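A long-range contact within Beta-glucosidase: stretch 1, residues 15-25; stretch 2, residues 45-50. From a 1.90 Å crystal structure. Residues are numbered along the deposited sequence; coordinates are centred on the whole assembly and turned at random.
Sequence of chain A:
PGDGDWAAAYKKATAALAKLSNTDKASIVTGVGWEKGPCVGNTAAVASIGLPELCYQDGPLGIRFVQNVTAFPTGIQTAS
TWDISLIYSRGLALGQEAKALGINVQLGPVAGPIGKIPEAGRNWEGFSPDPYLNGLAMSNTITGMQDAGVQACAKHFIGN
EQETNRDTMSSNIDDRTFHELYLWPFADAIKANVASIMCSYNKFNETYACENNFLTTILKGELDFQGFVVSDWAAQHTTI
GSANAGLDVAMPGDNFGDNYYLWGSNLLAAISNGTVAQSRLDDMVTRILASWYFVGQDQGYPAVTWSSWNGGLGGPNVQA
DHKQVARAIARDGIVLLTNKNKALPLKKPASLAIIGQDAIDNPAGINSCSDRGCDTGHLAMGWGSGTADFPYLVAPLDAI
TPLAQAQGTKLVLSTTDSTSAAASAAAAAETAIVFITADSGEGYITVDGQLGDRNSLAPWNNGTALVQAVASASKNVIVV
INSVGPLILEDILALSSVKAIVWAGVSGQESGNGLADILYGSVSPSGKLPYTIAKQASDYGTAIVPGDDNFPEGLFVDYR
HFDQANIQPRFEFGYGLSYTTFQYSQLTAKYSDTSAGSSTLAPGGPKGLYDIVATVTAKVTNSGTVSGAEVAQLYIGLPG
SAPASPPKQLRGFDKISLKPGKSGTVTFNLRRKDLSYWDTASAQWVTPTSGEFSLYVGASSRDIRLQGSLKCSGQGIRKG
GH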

# COMPACT_ATOMS: atom_id res chain seq x y z
N ALA A 15 2.29 -22.82 27.23
CA ALA A 15 1.38 -23.53 28.12
C ALA A 15 0.28 -24.25 27.35
O ALA A 15 -0.05 -25.39 27.64
CB ALA A 15 0.77 -22.60 29.11
N ALA A 16 -0.31 -23.59 26.35
CA ALA A 16 -1.29 -24.24 25.50
C ALA A 16 -0.74 -25.42 24.69
O ALA A 16 -1.38 -26.52 24.61
CB ALA A 16 -1.96 -23.18 24.59
N LEU A 17 0.44 -25.23 24.11
CA LEU A 17 1.09 -26.26 23.32
C LEU A 17 1.18 -27.60 24.11
O LEU A 17 1.07 -28.70 23.55
CB LEU A 17 2.49 -25.82 22.91
CG LEU A 17 3.27 -26.74 21.97
CD1 LEU A 17 2.77 -26.70 20.55
CD2 LEU A 17 4.77 -26.48 22.01
N ALA A 18 1.49 -27.48 25.39
CA ALA A 18 1.67 -28.64 26.24
C ALA A 18 0.35 -29.49 26.40
O ALA A 18 0.39 -30.64 26.74
CB ALA A 18 2.17 -28.19 27.59
N LYS A 19 -0.79 -28.94 26.09
CA LYS A 19 -2.05 -29.67 26.16
C LYS A 19 -2.48 -30.33 24.87
O LYS A 19 -3.54 -30.91 24.83
CB LYS A 19 -3.13 -28.76 26.61
CG LYS A 19 -2.70 -28.14 27.91
CD LYS A 19 -3.86 -27.83 28.77
CE LYS A 19 -4.63 -26.66 28.28
NZ LYS A 19 -6.01 -26.86 28.84
N LEU A 20 -1.70 -30.18 23.82
CA LEU A 20 -2.16 -30.57 22.48
C LEU A 20 -1.64 -31.89 22.01
O LEU A 20 -0.50 -32.23 22.24
CB LEU A 20 -1.73 -29.51 21.46
CG LEU A 20 -2.27 -28.12 21.64
CD1 LEU A 20 -1.86 -27.22 20.51
CD2 LEU A 20 -3.81 -28.16 21.77
N SER A 21 -2.48 -32.64 21.30
CA SER A 21 -1.99 -33.81 20.59
C SER A 21 -1.34 -33.40 19.28
O SER A 21 -1.48 -32.29 18.85
CB SER A 21 -3.13 -34.72 20.29
OG SER A 21 -3.94 -34.11 19.28
N ASN A 22 -0.69 -34.35 18.61
CA ASN A 22 -0.14 -34.06 17.30
C ASN A 22 -1.22 -33.84 16.27
O ASN A 22 -1.07 -32.98 15.42
CB ASN A 22 0.81 -35.16 16.82
CG ASN A 22 2.24 -34.77 16.98
OD1 ASN A 22 2.59 -33.80 17.67
ND2 ASN A 22 3.09 -35.52 16.35
N THR A 23 -2.34 -34.53 16.38
CA THR A 23 -3.44 -34.22 15.49
C THR A 23 -4.01 -32.82 15.77
O THR A 23 -4.39 -32.11 14.82
CB THR A 23 -4.53 -35.32 15.43
OG1 THR A 23 -5.21 -35.35 16.66
CG2 THR A 23 -3.96 -36.71 15.20
N ASP A 24 -4.08 -32.40 17.04
CA ASP A 24 -4.47 -30.98 17.33
C ASP A 24 -3.51 -29.98 16.64
O ASP A 24 -3.93 -29.02 15.98
CB ASP A 24 -4.46 -30.64 18.80
CG ASP A 24 -5.43 -31.47 19.67
OD1 ASP A 24 -6.49 -31.86 19.18
OD2 ASP A 24 -5.07 -31.73 20.84
N LYS A 25 -2.22 -30.25 16.81
CA LYS A 25 -1.13 -29.40 16.24
C LYS A 25 -1.24 -29.32 14.73
O LYS A 25 -1.21 -28.24 14.16
CB LYS A 25 0.23 -29.93 16.66
CG LYS A 25 0.44 -29.76 18.16
CD LYS A 25 1.75 -30.39 18.63
CE LYS A 25 1.76 -30.38 20.13
NZ LYS A 25 3.06 -30.82 20.55
N ALA A 45 -11.20 -25.45 14.90
CA ALA A 45 -11.20 -25.16 16.32
C ALA A 45 -10.47 -26.26 17.10
O ALA A 45 -10.46 -27.42 16.71
CB ALA A 45 -12.67 -25.06 16.79
N VAL A 46 -9.88 -25.89 18.21
CA VAL A 46 -9.27 -26.83 19.16
C VAL A 46 -9.89 -26.49 20.52
O VAL A 46 -9.47 -25.58 21.19
CB VAL A 46 -7.75 -26.70 19.21
CG1 VAL A 46 -7.14 -27.66 20.22
CG2 VAL A 46 -7.16 -26.91 17.81
N ALA A 47 -10.93 -27.25 20.88
CA ALA A 47 -11.76 -26.89 22.02
C ALA A 47 -10.98 -27.01 23.31
O ALA A 47 -11.22 -26.23 24.20
CB ALA A 47 -13.04 -27.73 22.04
N SER A 48 -9.99 -27.90 23.38
CA SER A 48 -9.25 -28.11 24.65
C SER A 48 -8.48 -26.86 25.09
O SER A 48 -8.22 -26.69 26.25
CB SER A 48 -8.24 -29.27 24.59
OG SER A 48 -7.31 -28.99 23.56
N ILE A 49 -8.17 -25.94 24.18
CA ILE A 49 -7.52 -24.69 24.58
C ILE A 49 -8.37 -23.46 24.29
O ILE A 49 -7.86 -22.31 24.36
CB ILE A 49 -6.11 -24.57 23.95
CG1 ILE A 49 -6.19 -24.64 22.41
CG2 ILE A 49 -5.17 -25.66 24.47
CD1 ILE A 49 -4.90 -24.16 21.72
N GLY A 50 -9.65 -23.69 23.92
CA GLY A 50 -10.57 -22.59 23.63
C GLY A 50 -10.20 -21.84 22.35
O GLY A 50 -10.48 -20.67 22.18

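Where does stretch 2 first meet stretch 1? Ala45 stays out of reach, so the contact begins at Val46, a buried residue whose CA-to-CB bond points toward the other stretch. Its chi1 is t, and Val46 CG1 lies 3.7 Å from Leu20 CD2, a close apolar packing. Val46 CG1 also sits 4.2 Å from Asp24 CG, so the methyl touches both a leucine branch and the carbon of a carboxylate. A compact, branched side chain suits this spot, because it fills space against Leu20 without offering a polar group that would need a partner.

What holds the carboxylate of Asp24 beside a valine methyl? Asp24 OD2 is bonded within its own stretch. Ser21 stands at the N-cap position just before the helix that starts at Asn22, and Ser21 OG accepts a hydrogen bond from Asp24 N at 2.8 Å. In return, Asp24 OD2 accepts one from Ser21 N, also at 2.8 Å. This reciprocal pair, both bonds nearly straight, ties the helix start to the loop before it and holds the aspartate, with chi1 m, where it meets Val46. Serine and aspartate suit these places because each supplies a short side-chain acceptor for a backbone NH of the other.

What does the 3-10 segment that follows contribute? Ala47, its first residue, makes no contact, but Ser48 points its CA-to-CB bond toward stretch 1. The one hydrogen bond between the stretches reaches its backbone: Lys19 NZ donates to Ser48 O at 3.4 Å, a weak bond. Both residues are exposed, which suits a charged amine and a small polar side chain. Ser48 OG, with chi1 p, lies 4.0 Å from Leu20 CD2, a contact of van der Waals kind rather than a polar one.

Why does Ile49 matter most to the packing? It has the largest area covered by the other stretch, 72 Å² of the 292 Å² buried on both sides together, and its CG2 methyl touches three residues. Ile49 CG2 is 3.9 Å from Leu20 CD2, 4.1 Å from Ala16 CB and 4.0 Å from Lys19 CE, so the lysine adds an aliphatic contact to its polar one. Ala16 is buried, and its small side chain points toward Ile49 where the backbones are near, with Ala16 CA and Ile49 CA 6.3 Å apart. A type I turn from Leu17 to Leu20 follows; Leu20, its CA-to-CB bond sideways, still brings CD2 against both Val46 and Ile49, linking the two apolar contacts.

How does stretch 2 leave the contact? Within it, Ile49 N donates to Val46 O at 3.3 Å and Gly50 N to Ala47 O at 3.0 Å, bonds that help keep the short segment compact. Gly50 makes no contact with stretch 1, and its positive phi of 69° is a conformation that favours glycine.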